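Local coordinates for Rho GTPase-activating protein 26 (Gallus gallus, PDB 1F7C) that activates GTP hydrolysis by the Rho-family GTPases RhoA and Cdc42 through its RhoGAP (BH) domain, the part present here, at residues 139-144 / 214-219. Residues are numbered along the deposited sequence; the frame is centred on the assembly and turned at random.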
loop_
_atom_site.group_PDB
_atom_site.type_symbol
_atom_site.label_atom_id
_atom_site.label_comp_id
_atom_site.label_asym_id
_atom_site.label_seq_id
_atom_site.Cartn_x
_atom_site.Cartn_y
_atom_site.Cartn_z
ATOM N N SER A 139 8.134 -9.822 12.453
ATOM C CA SER A 139 7.386 -10.274 13.615
ATOM C C SER A 139 6.131 -9.424 13.848
ATOM O O SER A 139 5.070 -9.943 14.208
ATOM C CB SER A 139 8.273 -10.213 14.852
ATOM O OG SER A 139 7.485 -10.393 16.010
ATOM N N LEU A 140 6.254 -8.115 13.646
ATOM C CA LEU A 140 5.117 -7.216 13.829
ATOM C C LEU A 140 4.007 -7.474 12.814
ATOM O O LEU A 140 2.829 -7.334 13.131
ATOM C CB LEU A 140 5.568 -5.752 13.738
ATOM C CG LEU A 140 6.342 -5.235 14.958
ATOM C CD1 LEU A 140 6.898 -3.848 14.664
ATOM C CD2 LEU A 140 5.421 -5.189 16.172
ATOM N N VAL A 141 4.377 -7.843 11.593
ATOM C CA VAL A 141 3.378 -8.108 10.572
ATOM C C VAL A 141 2.568 -9.347 10.905
ATOM O O VAL A 141 1.367 -9.399 10.636
ATOM C CB VAL A 141 4.018 -8.294 9.171
ATOM C CG1 VAL A 141 2.972 -8.817 8.181
ATOM C CG2 VAL A 141 4.599 -6.966 8.679
ATOM N N HIS A 142 3.216 -10.347 11.487
ATOM C CA HIS A 142 2.516 -11.578 11.823
ATOM C C HIS A 142 1.638 -11.491 13.059
ATOM O O HIS A 142 0.912 -12.430 13.380
ATOM C CB HIS A 142 3.502 -12.745 11.938
ATOM C CG HIS A 142 3.746 -13.424 10.631
ATOM N ND1 HIS A 142 4.459 -12.831 9.609
ATOM C CD2 HIS A 142 3.272 -14.590 10.131
ATOM C CE1 HIS A 142 4.407 -13.599 8.536
ATOM N NE2 HIS A 142 3.692 -14.673 8.826
ATOM N N ARG A 143 1.693 -10.349 13.734
ATOM C CA ARG A 143 0.875 -10.139 14.903
ATOM C C ARG A 143 -0.398 -9.365 14.557
ATOM O O ARG A 143 -1.315 -9.269 15.370
ATOM C CB ARG A 143 1.702 -9.442 15.983
ATOM C CG ARG A 143 2.780 -10.373 16.530
ATOM C CD ARG A 143 3.389 -9.864 17.808
ATOM N NE ARG A 143 4.404 -8.848 17.579
ATOM C CZ ARG A 143 4.866 -8.036 18.523
ATOM N NH1 ARG A 143 4.394 -8.117 19.763
ATOM N NH2 ARG A 143 5.809 -7.152 18.233
ATOM N N LEU A 144 -0.462 -8.839 13.338
ATOM C CA LEU A 144 -1.636 -8.099 12.889
ATOM C C LEU A 144 -2.796 -9.046 12.634
ATOM O O LEU A 144 -2.598 -10.219 12.383
ATOM C CB LEU A 144 -1.357 -7.365 11.573
ATOM C CG LEU A 144 -0.327 -6.241 11.517
ATOM C CD1 LEU A 144 -0.120 -5.818 10.066
ATOM C CD2 LEU A 144 -0.803 -5.073 12.355
ATOM N N LYS A 214 9.848 -12.868 1.954
ATOM C CA LYS A 214 10.228 -13.394 3.254
ATOM C C LYS A 214 9.227 -13.026 4.347
ATOM O O LYS A 214 8.767 -13.887 5.095
ATOM C CB LYS A 214 11.619 -12.881 3.632
ATOM C CG LYS A 214 12.043 -13.201 5.056
ATOM C CD LYS A 214 13.354 -12.502 5.397
ATOM C CE LYS A 214 13.760 -12.709 6.857
ATOM N NZ LYS A 214 14.038 -14.139 7.190
ATOM N N ILE A 215 8.878 -11.745 4.422
ATOM C CA ILE A 215 7.957 -11.270 5.440
ATOM C C ILE A 215 6.562 -11.876 5.406
ATOM O O ILE A 215 6.039 -12.266 6.453
ATOM C CB ILE A 215 7.843 -9.733 5.397
ATOM C CG1 ILE A 215 9.109 -9.115 5.998
ATOM C CG2 ILE A 215 6.586 -9.272 6.137
ATOM C CD1 ILE A 215 9.244 -7.639 5.731
ATOM N N PHE A 216 5.954 -11.961 4.223
ATOM C CA PHE A 216 4.601 -12.505 4.140
ATOM C C PHE A 216 4.458 -14.002 3.880
ATOM O O PHE A 216 3.432 -14.588 4.219
ATOM C CB PHE A 216 3.780 -11.757 3.087
ATOM C CG PHE A 216 3.572 -10.305 3.397
ATOM C CD1 PHE A 216 4.439 -9.341 2.889
ATOM C CD2 PHE A 216 2.521 -9.901 4.224
ATOM C CE1 PHE A 216 4.270 -7.997 3.200
ATOM C CE2 PHE A 216 2.341 -8.556 4.545
ATOM C CZ PHE A 216 3.218 -7.605 4.032
ATOM N N ASN A 217 5.463 -14.635 3.286
ATOM C CA ASN A 217 5.328 -16.059 2.996
ATOM C C ASN A 217 5.960 -17.013 3.997
ATOM O O ASN A 217 5.828 -18.224 3.857
ATOM C CB ASN A 217 5.842 -16.361 1.590
ATOM C CG ASN A 217 5.057 -15.623 0.524
ATOM O OD1 ASN A 217 3.837 -15.486 0.625
ATOM N ND2 ASN A 217 5.750 -15.156 -0.512
ATOM N N THR A 218 6.627 -16.474 5.013
ATOM C CA THR A 218 7.253 -17.305 6.039
ATOM C C THR A 218 6.925 -16.755 7.430
ATOM O O THR A 218 6.625 -15.571 7.583
ATOM C CB THR A 218 8.791 -17.339 5.881
ATOM O OG1 THR A 218 9.363 -16.211 6.554
ATOM C CG2 THR A 218 9.188 -17.295 4.403
ATOM N N VAL A 219 6.980 -17.624 8.435
ATOM C CA VAL A 219 6.713 -17.245 9.821
ATOM C C VAL A 219 8.000 -16.730 10.453
ATOM O O VAL A 219 9.079 -17.249 10.189
ATOM C CB VAL A 219 6.192 -18.446 10.631
ATOM C CG1 VAL A 219 6.201 -18.125 12.122
ATOM C CG2 VAL A 219 4.782 -18.802 10.170
#
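His142 pushes its imidazole into the C-terminal turn of helix 212-217, where CE1 lies 3.0 Å from Ile215 O, which sits at the ring edge in its plane. His142 CE1 is also 3.1 Å from Thr218 O, approached obliquely, so two carbonyl oxygens converge on one C-H corner. His142 NE2 is 3.3 Å from Thr218 O, but the angle is too poor for a hydrogen bond. Val219 CA lies over one ring face, 4.1 Å from His142 NE2. Beside this polar patch Val141 splits its branches: CG1, anti to the backbone N (chi1 170°), reaches Phe216 CE2 at 3.7 Å, while CG2 meets Ile215 CG2 at 4.0 Å. An alanine in place of His142 would probably open a gap beside Val219 and leave the carbonyls of Ile215 and Thr218 without the ring now packed against them. In the next shell, Thr218 OG1 donates to Lys214 O (2.8 Å), tying the first non-helical residue back to the helix, and His138 NE2 hydrogen-bonds Thr218 O. Leu208 of helix 198-210 touches both Val141 and Ile215, and His153 stacks on Phe216. Away from the predicted arginine finger, Arg60, the contact joins the end of helix 130-141 to helix 212-217, the last one modelled, in the all-helical RhoGAP fold.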